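Local coordinates for protein L-asparaginase I (Vibrio cholerae, PDB 2OCD) that probably hydrolyses L-asparagine to L-aspartate and ammonium, as a homotetrameric enzyme of the asparaginase 1 family, at residues H311-Q316 and Q329-E334; I213-M218 and A305-L310; L133-V138 and T148-N153; I144-L149 and P178-A183. One frame throughout, in Å; residues are numbered along the deposited sequence.

Interaction 1 of 4, residues H311-Q316 and Q329-E334; sequences HYLLSQ and QVLRGE
Tyr312 meets the loop 329-334 with the outer part of its ring: CE2 lies 4.1 Å from Leu331 CD1, and that methyl sits at the ring edge, near its plane. With CG anti to the backbone N (chi1 163°), the phenol reaches out so that its OH comes within 4.2 Å of Arg332 NH2, ring and guanidinium being turned 67° apart. Tyrosine suits this half-buried spot, giving an apolar edge to the leucine and a polar end to the arginine. One residue on, Leu313 brings CD2 to 4.4 Å from the same Leu331 CD1, while helix 320-327 packs on it through Val323 and Met327. After helices 303-315 and 320-327 the C-terminal loop comes back over the first of them, and Glu334 closes this loop on itself. Glu334 OE2 takes Leu331 N-H (N to OE2 3.0 Å), and Glu334 OE1 takes the backbone N-H of Arg332 through its syn lone pair. Lys309 forms a salt bridge to Glu334 OE2, while Arg332 NH1 returns to Leu331 O and its NE reaches Phe105 O. Three residues beyond Tyr312, Ser315 OG bonds back to His311 O at 2.6 Å; the same OG is also bonded to Thr209 N and Gln211 NE2.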
loop_
_atom_site.group_PDB
_atom_site.type_symbol
_atom_site.label_atom_id
_atom_site.label_comp_id
_atom_site.label_asym_id
_atom_site.label_seq_id
_atom_site.Cartn_x
_atom_site.Cartn_y
_atom_site.Cartn_z
ATOM N N HIS B 311 -22.857 -7.712 26.555
ATOM C CA HIS B 311 -24.296 -7.461 26.572
ATOM C C HIS B 311 -25.058 -8.769 26.305
ATOM O O HIS B 311 -26.173 -8.999 26.790
ATOM C CB HIS B 311 -24.714 -6.460 25.497
ATOM C CG HIS B 311 -24.686 -5.002 25.903
ATOM N ND1 HIS B 311 -23.539 -4.234 25.867
ATOM C CD2 HIS B 311 -25.700 -4.144 26.210
ATOM C CE1 HIS B 311 -23.837 -2.987 26.210
ATOM N NE2 HIS B 311 -25.139 -2.905 26.426
ATOM N N TYR B 312 -24.479 -9.595 25.456
ATOM C CA TYR B 312 -25.005 -10.937 25.211
ATOM C C TYR B 312 -25.047 -11.689 26.517
ATOM O O TYR B 312 -26.138 -12.027 26.959
ATOM C CB TYR B 312 -24.151 -11.687 24.199
ATOM C CG TYR B 312 -24.375 -13.160 24.184
ATOM C CD1 TYR B 312 -25.613 -13.680 23.916
ATOM C CD2 TYR B 312 -23.340 -14.043 24.410
ATOM C CE1 TYR B 312 -25.840 -15.052 23.902
ATOM C CE2 TYR B 312 -23.557 -15.425 24.395
ATOM C CZ TYR B 312 -24.815 -15.918 24.137
ATOM O OH TYR B 312 -25.049 -17.289 24.099
ATOM N N LEU B 313 -23.881 -11.890 27.140
ATOM C CA LEU B 313 -23.755 -12.761 28.313
ATOM C C LEU B 313 -24.423 -12.226 29.579
ATOM O O LEU B 313 -25.092 -12.977 30.327
ATOM C CB LEU B 313 -22.287 -13.033 28.638
ATOM C CG LEU B 313 -21.519 -13.887 27.632
ATOM C CD1 LEU B 313 -20.053 -13.647 27.899
ATOM C CD2 LEU B 313 -21.878 -15.422 27.687
ATOM N N LEU B 314 -24.248 -10.939 29.839
ATOM C CA LEU B 314 -24.840 -10.366 31.029
ATOM C C LEU B 314 -26.370 -10.348 30.909
ATOM O O LEU B 314 -27.050 -10.154 31.927
ATOM C CB LEU B 314 -24.304 -8.949 31.274
ATOM C CG LEU B 314 -22.866 -8.853 31.792
ATOM C CD1 LEU B 314 -22.270 -7.465 31.472
ATOM C CD2 LEU B 314 -22.775 -9.146 33.318
ATOM N N SER B 315 -26.904 -10.529 29.683
ATOM C CA SER B 315 -28.383 -10.480 29.423
ATOM C C SER B 315 -29.037 -11.839 29.520
ATOM O O SER B 315 -30.228 -11.938 29.577
ATOM C CB SER B 315 -28.720 -9.907 28.018
ATOM O OG SER B 315 -28.482 -8.505 27.888
ATOM N N GLN B 316 -28.262 -12.895 29.475
ATOM C CA GLN B 316 -28.785 -14.217 29.790
ATOM C C GLN B 316 -28.778 -14.297 31.284
ATOM O O GLN B 316 -28.256 -13.411 31.947
ATOM C CB GLN B 316 -27.929 -15.313 29.139
ATOM C CG GLN B 316 -28.402 -15.590 27.670
ATOM C CD GLN B 316 -27.909 -14.565 26.697
ATOM O OE1 GLN B 316 -28.675 -13.867 25.987
ATOM N NE2 GLN B 316 -26.585 -14.458 26.650
ATOM N N GLN B 329 -13.893 -17.385 26.151
ATOM C CA GLN B 329 -14.039 -18.443 25.182
ATOM C C GLN B 329 -14.504 -17.842 23.848
ATOM O O GLN B 329 -15.218 -16.830 23.849
ATOM C CB GLN B 329 -14.990 -19.497 25.748
ATOM C CG GLN B 329 -15.589 -20.474 24.749
ATOM C CD GLN B 329 -16.672 -21.359 25.404
ATOM O OE1 GLN B 329 -17.319 -20.966 26.400
ATOM N NE2 GLN B 329 -16.858 -22.543 24.868
ATOM N N VAL B 330 -14.015 -18.426 22.737
ATOM C CA VAL B 330 -14.276 -17.951 21.401
ATOM C C VAL B 330 -15.661 -18.405 21.081
ATOM O O VAL B 330 -15.920 -19.600 21.053
ATOM C CB VAL B 330 -13.274 -18.489 20.319
ATOM C CG1 VAL B 330 -13.628 -17.932 18.947
ATOM C CG2 VAL B 330 -11.844 -18.133 20.664
ATOM N N LEU B 331 -16.585 -17.489 20.856
ATOM C CA LEU B 331 -17.949 -17.952 20.673
ATOM C C LEU B 331 -18.366 -17.817 19.215
ATOM O O LEU B 331 -19.153 -18.635 18.748
ATOM C CB LEU B 331 -18.901 -17.218 21.638
ATOM C CG LEU B 331 -18.642 -17.381 23.163
ATOM C CD1 LEU B 331 -19.655 -16.656 24.060
ATOM C CD2 LEU B 331 -18.635 -18.878 23.496
ATOM N N ARG B 332 -17.828 -16.808 18.503
ATOM C CA ARG B 332 -18.220 -16.527 17.121
ATOM C C ARG B 332 -17.099 -15.935 16.285
ATOM O O ARG B 332 -17.336 -15.083 15.405
ATOM C CB ARG B 332 -19.425 -15.588 17.036
ATOM C CG ARG B 332 -20.633 -15.942 17.900
ATOM C CD ARG B 332 -21.632 -16.947 17.298
ATOM N NE ARG B 332 -22.825 -16.946 18.153
ATOM C CZ ARG B 332 -22.919 -17.594 19.318
ATOM N NH1 ARG B 332 -21.914 -18.353 19.749
ATOM N NH2 ARG B 332 -24.011 -17.478 20.065
ATOM N N GLY B 333 -15.883 -16.431 16.541
ATOM C CA GLY B 333 -14.693 -16.041 15.772
ATOM C C GLY B 333 -14.237 -14.604 16.043
ATOM O O GLY B 333 -13.437 -14.072 15.283
ATOM N N GLU B 334 -14.723 -14.005 17.132
ATOM C CA GLU B 334 -14.446 -12.576 17.493
ATOM C C GLU B 334 -13.038 -12.300 17.998
ATOM O O GLU B 334 -12.641 -11.123 18.188
ATOM C CB GLU B 334 -15.419 -12.065 18.582
ATOM C CG GLU B 334 -15.242 -12.698 19.952
ATOM C CD GLU B 334 -16.004 -14.051 20.164
ATOM O OE1 GLU B 334 -16.611 -14.613 19.221
ATOM O OE2 GLU B 334 -15.982 -14.581 21.313
#

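Interaction 2 of 4, residues I213-M218 and A305-L310; sequences IGVITM and AALAKL
Ile213 and Leu307 make the main contact between the strand and the helix, and its side-chain contacts are apolar. Leu307 CD2 approaches both arms of the isoleucine, lying 3.6 Å from Ile213 CG2 and 3.7 Å from Ile213 CD1, as the two side chains run past each other in opposite directions. The beta-branch explains this double grip: CG1 lies beside the backbone N (chi1 -63°) and carries CD1 onward to the helix, while CG2 takes the position anti to that N. The same CD1 continues to Leu310, stopping 4.0 Å from Leu310 CB. On the same strand face Val215 adds a lighter touch, its CG2 being 4.3 Å from Leu307 CD1. Branched aliphatics suit this buried helix-sheet layer, offering several methyls and no polar group. The hydrogen bonds belong to the backbones: Lys309 N to Ala305 O inside the helix, and Gly214 and Ile216 with strand 237-242. Contacts between subunits form a third kind, since Tyr219 of the second subunit gives its OH to a hydrogen bond with Ile213 O and also packs on Leu307. Strand 213-217 is outermost in the four-stranded parallel sheet of this chain, and helix 303-315 runs nearly antiparallel to it, at 156° and 10.5 Å between the short axes, as is typical of an alpha/beta domain with helices laid on a parallel sheet.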
loop_
_atom_site.group_PDB
_atom_site.type_symbol
_atom_site.label_atom_id
_atom_site.label_comp_id
_atom_site.label_asym_id
_atom_site.label_seq_id
_atom_site.Cartn_x
_atom_site.Cartn_y
_atom_site.Cartn_z
ATOM N N ILE B 213 -22.300 -0.801 31.436
ATOM C CA ILE B 213 -20.925 -1.193 31.223
ATOM C C ILE B 213 -20.090 0.064 31.257
ATOM O O ILE B 213 -20.336 0.978 30.488
ATOM C CB ILE B 213 -20.785 -1.897 29.858
ATOM C CG1 ILE B 213 -21.624 -3.189 29.853
ATOM C CG2 ILE B 213 -19.319 -2.232 29.535
ATOM C CD1 ILE B 213 -21.836 -3.782 28.470
ATOM N N GLY B 214 -19.110 0.112 32.152
ATOM C CA GLY B 214 -18.126 1.199 32.170
ATOM C C GLY B 214 -16.988 0.925 31.214
ATOM O O GLY B 214 -16.679 -0.224 30.935
ATOM N N VAL B 215 -16.374 1.976 30.682
ATOM C CA VAL B 215 -15.230 1.835 29.789
ATOM C C VAL B 215 -14.102 2.803 30.160
ATOM O O VAL B 215 -14.272 3.997 29.980
ATOM C CB VAL B 215 -15.676 2.122 28.362
ATOM C CG1 VAL B 215 -14.514 1.905 27.373
ATOM C CG2 VAL B 215 -16.869 1.275 28.022
ATOM N N ILE B 216 -12.956 2.312 30.646
ATOM C CA ILE B 216 -11.845 3.193 31.077
ATOM C C ILE B 216 -10.657 3.114 30.112
ATOM O O ILE B 216 -10.205 2.015 29.751
ATOM C CB ILE B 216 -11.254 2.820 32.466
ATOM C CG1 ILE B 216 -12.308 2.642 33.535
ATOM C CG2 ILE B 216 -10.311 3.899 33.007
ATOM C CD1 ILE B 216 -11.717 1.963 34.817
ATOM N N THR B 217 -10.165 4.292 29.731
ATOM C CA THR B 217 -8.979 4.469 28.929
ATOM C C THR B 217 -7.895 4.933 29.898
ATOM O O THR B 217 -7.973 6.012 30.473
ATOM C CB THR B 217 -9.144 5.562 27.853
ATOM O OG1 THR B 217 -10.369 5.364 27.129
ATOM C CG2 THR B 217 -7.940 5.538 26.886
HETATM N N MSE B 218 -6.861 4.126 30.054
HETATM C CA MSE B 218 -5.817 4.496 30.951
HETATM C C MSE B 218 -5.016 5.586 30.260
HETATM O O MSE B 218 -4.846 5.580 29.056
HETATM C CB MSE B 218 -4.909 3.322 31.238
HETATM C CG MSE B 218 -5.594 2.144 31.799
HETATM SE SE MSE B 218 -5.993 2.273 33.675
HETATM C CE MSE B 218 -6.257 0.379 34.064
ATOM N N ALA B 305 -16.818 -5.543 19.656
ATOM C CA ALA B 305 -17.155 -6.950 19.916
ATOM C C ALA B 305 -17.265 -7.125 21.420
ATOM O O ALA B 305 -18.052 -7.975 21.901
ATOM C CB ALA B 305 -16.151 -7.946 19.299
ATOM N N ALA B 306 -16.518 -6.305 22.170
ATOM C CA ALA B 306 -16.370 -6.499 23.616
ATOM C C ALA B 306 -17.592 -6.017 24.389
ATOM O O ALA B 306 -17.979 -6.590 25.414
ATOM C CB ALA B 306 -15.106 -5.811 24.106
ATOM N N LEU B 307 -18.188 -4.950 23.878
ATOM C CA LEU B 307 -19.394 -4.368 24.434
ATOM C C LEU B 307 -20.526 -5.263 24.073
ATOM O O LEU B 307 -21.416 -5.536 24.921
ATOM C CB LEU B 307 -19.589 -2.948 23.916
ATOM C CG LEU B 307 -18.943 -2.078 24.997
ATOM C CD1 LEU B 307 -18.141 -0.843 24.485
ATOM C CD2 LEU B 307 -20.040 -1.731 26.013
ATOM N N ALA B 308 -20.444 -5.782 22.844
ATOM C CA ALA B 308 -21.423 -6.715 22.360
ATOM C C ALA B 308 -21.525 -7.989 23.180
ATOM O O ALA B 308 -22.648 -8.449 23.434
ATOM C CB ALA B 308 -21.108 -7.067 20.979
ATOM N N LYS B 309 -20.358 -8.578 23.516
ATOM C CA LYS B 309 -20.264 -9.953 24.011
ATOM C C LYS B 309 -20.700 -9.888 25.450
ATOM O O LYS B 309 -21.451 -10.756 25.929
ATOM C CB LYS B 309 -18.843 -10.514 23.850
ATOM C CG LYS B 309 -18.657 -12.044 24.129
ATOM C CD LYS B 309 -17.200 -12.491 23.957
ATOM C CE LYS B 309 -16.921 -13.984 24.162
ATOM N NZ LYS B 309 -15.409 -14.337 24.022
ATOM N N LEU B 310 -20.262 -8.828 26.134
ATOM C CA LEU B 310 -20.730 -8.562 27.495
ATOM C C LEU B 310 -22.267 -8.381 27.553
ATOM O O LEU B 310 -22.922 -8.886 28.491
ATOM C CB LEU B 310 -19.999 -7.352 28.106
ATOM C CG LEU B 310 -18.600 -7.569 28.747
ATOM C CD1 LEU B 310 -17.832 -6.259 28.912
ATOM C CD2 LEU B 310 -18.617 -8.324 30.105
#

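Interaction 3 of 4, residues L133-V138 and T148-N153; sequences LNALHV and TLFFNN
Phe150 points its ring from the strand at the turn of helix formed by Asn134 and Ala135, and it has the largest share of the buried surface. Its far end does the touching: CZ lies 3.6 Å and CE2 3.7 Å from Asn134 CB, so the beta-carbon rather than the amide of the asparagine bears the packing. The ring gets there because its CG is anti to the backbone N (chi1 -173°), which carries the ring across to the helix. The Asn134 amide plane is turned 65° from the ring. Helix 127-141 is the connecting helix of a beta-alpha-beta unit whose two strands, 112-115 and 147-151, lie side by side in the mixed sheet of the N-terminal part of the chain, and Phe150 fills the layer between helix and sheet. Ile113 and Leu155 from the two adjoining strands, and Ala183 from the strand beyond that of Leu155, touch the same side chain. The small Ala135 lets the helix come close to the large Phe150: its CA is 6.7 Å from that of Phe150, its N is 4.2 Å from Phe150 CE2, and its methyl CB is 4.4 Å from Phe150 CD2. The backbone of Phe150 stays in the sheet, bonded to Val114, and its O accepts a hydrogen bond from Thr115 OG1. Next along, Phe151 projects from the opposite face of the strand and touches Thr91, a predicted active-site residue.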
loop_
_atom_site.group_PDB
_atom_site.type_symbol
_atom_site.label_atom_id
_atom_site.label_comp_id
_atom_site.label_asym_id
_atom_site.label_seq_id
_atom_site.Cartn_x
_atom_site.Cartn_y
_atom_site.Cartn_z
ATOM N N LEU B 133 -25.366 -4.139 -4.387
ATOM C CA LEU B 133 -25.259 -5.067 -5.481
ATOM C C LEU B 133 -24.445 -6.280 -5.070
ATOM O O LEU B 133 -24.884 -7.406 -5.174
ATOM C CB LEU B 133 -24.652 -4.365 -6.691
ATOM C CG LEU B 133 -25.296 -4.782 -7.990
ATOM C CD1 LEU B 133 -25.151 -3.667 -9.050
ATOM C CD2 LEU B 133 -24.605 -6.110 -8.389
ATOM N N ASN B 134 -23.243 -6.063 -4.582
ATOM C CA ASN B 134 -22.402 -7.204 -4.237
ATOM C C ASN B 134 -22.802 -7.929 -2.943
ATOM O O ASN B 134 -22.518 -9.133 -2.804
ATOM C CB ASN B 134 -20.941 -6.765 -4.133
ATOM C CG ASN B 134 -20.299 -6.456 -5.482
ATOM O OD1 ASN B 134 -20.862 -6.759 -6.545
ATOM N ND2 ASN B 134 -19.101 -5.830 -5.437
ATOM N N ALA B 135 -23.402 -7.203 -1.988
ATOM C CA ALA B 135 -23.894 -7.821 -0.764
ATOM C C ALA B 135 -24.909 -8.829 -1.181
ATOM O O ALA B 135 -24.888 -9.983 -0.717
ATOM C CB ALA B 135 -24.553 -6.811 0.181
ATOM N N LEU B 136 -25.805 -8.398 -2.072
ATOM C CA LEU B 136 -26.779 -9.310 -2.608
ATOM C C LEU B 136 -26.115 -10.473 -3.353
ATOM O O LEU B 136 -26.426 -11.624 -3.086
ATOM C CB LEU B 136 -27.801 -8.582 -3.490
ATOM C CG LEU B 136 -28.930 -7.840 -2.726
ATOM C CD1 LEU B 136 -29.904 -7.105 -3.696
ATOM C CD2 LEU B 136 -29.722 -8.763 -1.770
ATOM N N HIS B 137 -25.192 -10.187 -4.256
ATOM C CA HIS B 137 -24.540 -11.239 -5.012
ATOM C C HIS B 137 -23.788 -12.220 -4.086
ATOM O O HIS B 137 -23.831 -13.439 -4.301
ATOM C CB HIS B 137 -23.592 -10.633 -6.067
ATOM C CG HIS B 137 -22.806 -11.642 -6.849
ATOM N ND1 HIS B 137 -23.397 -12.620 -7.616
ATOM C CD2 HIS B 137 -21.469 -11.797 -7.011
ATOM C CE1 HIS B 137 -22.461 -13.337 -8.215
ATOM N NE2 HIS B 137 -21.281 -12.851 -7.871
ATOM N N VAL B 138 -23.130 -11.685 -3.057
ATOM C CA VAL B 138 -22.285 -12.478 -2.135
ATOM C C VAL B 138 -23.128 -13.366 -1.214
ATOM O O VAL B 138 -22.809 -14.535 -1.004
ATOM C CB VAL B 138 -21.348 -11.533 -1.335
ATOM C CG1 VAL B 138 -20.764 -12.204 -0.165
ATOM C CG2 VAL B 138 -20.233 -11.057 -2.227
ATOM N N THR B 148 -21.765 -10.698 8.844
ATOM C CA THR B 148 -20.638 -10.047 8.176
ATOM C C THR B 148 -20.964 -8.591 7.823
ATOM O O THR B 148 -22.117 -8.134 7.993
ATOM C CB THR B 148 -20.247 -10.844 6.901
ATOM O OG1 THR B 148 -21.373 -10.928 6.010
ATOM C CG2 THR B 148 -19.750 -12.296 7.289
ATOM N N LEU B 149 -19.953 -7.856 7.354
ATOM C CA LEU B 149 -20.071 -6.391 7.154
ATOM C C LEU B 149 -19.399 -6.058 5.848
ATOM O O LEU B 149 -18.211 -6.351 5.657
ATOM C CB LEU B 149 -19.453 -5.609 8.327
ATOM C CG LEU B 149 -19.607 -4.075 8.421
ATOM C CD1 LEU B 149 -19.525 -3.509 9.870
ATOM C CD2 LEU B 149 -18.597 -3.316 7.609
ATOM N N PHE B 150 -20.157 -5.486 4.932
ATOM C CA PHE B 150 -19.608 -5.223 3.639
ATOM C C PHE B 150 -19.413 -3.713 3.425
ATOM O O PHE B 150 -20.378 -2.927 3.561
ATOM C CB PHE B 150 -20.500 -5.861 2.588
ATOM C CG PHE B 150 -19.946 -5.790 1.216
ATOM C CD1 PHE B 150 -18.819 -6.518 0.870
ATOM C CD2 PHE B 150 -20.539 -5.036 0.264
ATOM C CE1 PHE B 150 -18.277 -6.452 -0.418
ATOM C CE2 PHE B 150 -19.991 -4.981 -1.012
ATOM C CZ PHE B 150 -18.867 -5.677 -1.335
ATOM N N PHE B 151 -18.162 -3.318 3.149
ATOM C CA PHE B 151 -17.818 -1.926 2.850
ATOM C C PHE B 151 -16.439 -1.859 2.195
ATOM O O PHE B 151 -15.611 -2.770 2.395
ATOM C CB PHE B 151 -17.843 -1.075 4.122
ATOM C CG PHE B 151 -18.521 0.282 3.969
ATOM C CD1 PHE B 151 -19.899 0.393 4.044
ATOM C CD2 PHE B 151 -17.765 1.443 3.823
ATOM C CE1 PHE B 151 -20.524 1.646 3.949
ATOM C CE2 PHE B 151 -18.351 2.708 3.738
ATOM C CZ PHE B 151 -19.732 2.819 3.807
ATOM N N ASN B 152 -16.195 -0.793 1.432
ATOM C CA ASN B 152 -14.921 -0.627 0.729
ATOM C C ASN B 152 -14.563 -1.918 -0.024
ATOM O O ASN B 152 -13.467 -2.403 0.104
ATOM C CB ASN B 152 -13.771 -0.270 1.713
ATOM C CG ASN B 152 -14.167 0.814 2.772
ATOM O OD1 ASN B 152 -14.491 0.491 3.937
ATOM N ND2 ASN B 152 -14.132 2.087 2.372
ATOM N N ASN B 153 -15.511 -2.546 -0.715
ATOM C CA ASN B 153 -15.237 -3.749 -1.517
ATOM C C ASN B 153 -14.709 -4.976 -0.771
ATOM O O ASN B 153 -14.131 -5.901 -1.361
ATOM C CB ASN B 153 -14.283 -3.431 -2.662
ATOM C CG ASN B 153 -14.795 -2.345 -3.547
ATOM O OD1 ASN B 153 -15.946 -2.366 -3.985
ATOM N ND2 ASN B 153 -13.948 -1.367 -3.813
#

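Interaction 4 of 4, residues I144-L149 and P178-A183; sequences INEVTL and PPLLEA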
loop_
_atom_site.group_PDB
_atom_site.type_symbol
_atom_site.label_atom_id
_atom_site.label_comp_id
_atom_site.label_asym_id
_atom_site.label_seq_id
_atom_site.Cartn_x
_atom_site.Cartn_y
_atom_site.Cartn_z
ATOM N N ILE B 144 -21.793 -17.000 3.378
ATOM C CA ILE B 144 -21.006 -17.287 4.565
ATOM C C ILE B 144 -21.960 -17.188 5.719
ATOM O O ILE B 144 -22.539 -16.147 5.901
ATOM C CB ILE B 144 -19.914 -16.233 4.798
ATOM C CG1 ILE B 144 -19.106 -15.949 3.505
ATOM C CG2 ILE B 144 -19.018 -16.636 6.003
ATOM C CD1 ILE B 144 -18.696 -17.136 2.814
ATOM N N ASN B 145 -22.078 -18.234 6.533
ATOM C CA ASN B 145 -23.157 -18.323 7.527
ATOM C C ASN B 145 -22.760 -17.674 8.842
ATOM O O ASN B 145 -22.709 -18.341 9.878
ATOM C CB ASN B 145 -23.610 -19.778 7.786
ATOM C CG ASN B 145 -24.124 -20.489 6.528
ATOM O OD1 ASN B 145 -23.899 -21.691 6.350
ATOM N ND2 ASN B 145 -24.837 -19.759 5.667
ATOM N N GLU B 146 -22.477 -16.384 8.773
ATOM C CA GLU B 146 -22.113 -15.587 9.910
ATOM C C GLU B 146 -22.676 -14.196 9.676
ATOM O O GLU B 146 -23.175 -13.871 8.579
ATOM C CB GLU B 146 -20.597 -15.414 10.096
ATOM C CG GLU B 146 -19.601 -16.472 9.623
ATOM C CD GLU B 146 -18.120 -16.121 10.090
ATOM O OE1 GLU B 146 -17.961 -15.177 10.908
ATOM O OE2 GLU B 146 -17.117 -16.805 9.661
ATOM N N VAL B 147 -22.592 -13.382 10.727
ATOM C CA VAL B 147 -22.864 -11.949 10.617
ATOM C C VAL B 147 -21.631 -11.232 10.047
ATOM O O VAL B 147 -20.579 -11.191 10.664
ATOM C CB VAL B 147 -23.324 -11.350 11.950
ATOM C CG1 VAL B 147 -23.637 -9.896 11.772
ATOM C CG2 VAL B 147 -24.594 -12.036 12.403
ATOM N N THR B 148 -21.765 -10.698 8.844
ATOM C CA THR B 148 -20.638 -10.047 8.176
ATOM C C THR B 148 -20.964 -8.591 7.823
ATOM O O THR B 148 -22.117 -8.134 7.993
ATOM C CB THR B 148 -20.247 -10.844 6.901
ATOM O OG1 THR B 148 -21.373 -10.928 6.010
ATOM C CG2 THR B 148 -19.750 -12.296 7.289
ATOM N N LEU B 149 -19.953 -7.856 7.354
ATOM C CA LEU B 149 -20.071 -6.391 7.154
ATOM C C LEU B 149 -19.399 -6.058 5.848
ATOM O O LEU B 149 -18.211 -6.351 5.657
ATOM C CB LEU B 149 -19.453 -5.609 8.327
ATOM C CG LEU B 149 -19.607 -4.075 8.421
ATOM C CD1 LEU B 149 -19.525 -3.509 9.870
ATOM C CD2 LEU B 149 -18.597 -3.316 7.609
ATOM N N PRO B 178 -7.986 -10.932 8.712
ATOM C CA PRO B 178 -8.130 -10.560 7.301
ATOM C C PRO B 178 -9.548 -10.681 6.847
ATOM O O PRO B 178 -10.257 -11.515 7.368
ATOM C CB PRO B 178 -7.311 -11.613 6.567
ATOM C CG PRO B 178 -6.318 -12.102 7.582
ATOM C CD PRO B 178 -7.082 -12.089 8.885
ATOM N N PRO B 179 -9.942 -9.902 5.836
ATOM C CA PRO B 179 -11.327 -9.958 5.439
ATOM C C PRO B 179 -11.636 -11.342 4.914
ATOM O O PRO B 179 -10.773 -11.972 4.324
ATOM C CB PRO B 179 -11.452 -8.903 4.331
ATOM C CG PRO B 179 -10.142 -8.261 4.200
ATOM C CD PRO B 179 -9.140 -9.030 4.965
ATOM N N LEU B 180 -12.863 -11.795 5.183
ATOM C CA LEU B 180 -13.372 -13.090 4.760
ATOM C C LEU B 180 -13.459 -13.194 3.279
ATOM O O LEU B 180 -13.231 -14.282 2.723
ATOM C CB LEU B 180 -14.764 -13.289 5.283
ATOM C CG LEU B 180 -14.838 -13.402 6.784
ATOM C CD1 LEU B 180 -16.272 -13.214 7.199
ATOM C CD2 LEU B 180 -14.264 -14.741 7.211
ATOM N N LEU B 181 -13.829 -12.089 2.630
ATOM C CA LEU B 181 -13.747 -12.047 1.191
ATOM C C LEU B 181 -13.538 -10.657 0.618
ATOM O O LEU B 181 -13.773 -9.673 1.289
ATOM C CB LEU B 181 -14.913 -12.821 0.555
ATOM C CG LEU B 181 -16.175 -12.222 0.015
ATOM C CD1 LEU B 181 -15.911 -11.416 -1.197
ATOM C CD2 LEU B 181 -17.035 -13.393 -0.355
ATOM N N GLU B 182 -13.007 -10.624 -0.599
ATOM C CA GLU B 182 -12.762 -9.389 -1.362
ATOM C C GLU B 182 -13.549 -9.303 -2.697
ATOM O O GLU B 182 -13.436 -10.172 -3.579
ATOM C CB GLU B 182 -11.295 -9.277 -1.696
ATOM C CG GLU B 182 -10.380 -9.541 -0.530
ATOM C CD GLU B 182 -9.750 -8.288 -0.006
ATOM O OE1 GLU B 182 -10.380 -7.204 -0.111
ATOM O OE2 GLU B 182 -8.619 -8.399 0.519
ATOM N N ALA B 183 -14.311 -8.217 -2.811
ATOM C CA ALA B 183 -15.187 -7.928 -3.936
ATOM C C ALA B 183 -14.544 -6.972 -4.944
ATOM O O ALA B 183 -14.980 -5.846 -5.132
ATOM C CB ALA B 183 -16.506 -7.327 -3.400
#
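Glu146 brings the only flat side-chain group to this contact, a carboxylate that meets Leu180 obliquely: Leu180 CD2 is 4.3 Å from OE2 and stands clear of the carboxylate plane. The charge is answered elsewhere, since OE1 forms a salt bridge with Arg157 NE, and the leucine touches just one side of an already paired group. The closer approach is made by methyls. Thr148 CG2 comes 3.6 Å from Leu180 CD1, the two side chains meeting at a slant. Threonine suits this place because its two branches do different work: OG1, between the backbone N and the carbonyl carbon (chi1 58°), makes a weak hydrogen bond to Val112 O, while CG2 is left to face the leucine. Leu180 is a good partner, its two methyls spreading so that CD1 serves Thr148 and CD2 serves Glu146. Ile144 contributes further apolar surface alongside. Strands 147-151 and 181-183 are not direct neighbours in the sheet; strand 154-157 runs between them, and its Leu155 also packs on Thr148. Opposite Leu155 the chain makes a classic beta bulge at Leu180 and Leu181, with both residues facing it. No hydrogen bond crosses between the two segments. The contact therefore probably rests on dispersion and the exclusion of water, an apolar meeting of side chains whose polar atoms bond elsewhere: Glu146 is paired with Arg157, and Thr148 OG1 has its weak bond to Val112 O.

How the interactions relate
From the N terminus, interaction 3 comes first and closes a short loop from helix 127-141 back to the next strand. Interaction 4 takes up the strand on which interaction 3 ends, sharing Thr148 and Leu149, and reaches on to strand 181-183; Phe150 and Asn134 of the first touch Ala183 of the second. Both pack side chains against the mixed N-terminal sheet. Interaction 2 then spans 86 residues, bringing helix 303-315 back onto strand 213-217, the outermost in this chain's parallel sheet. Interaction 1 follows in series on the same helix and folds the C-terminal loop against it. Lys309 joins these last two, probably also through a hydrogen bond to Gln329 O.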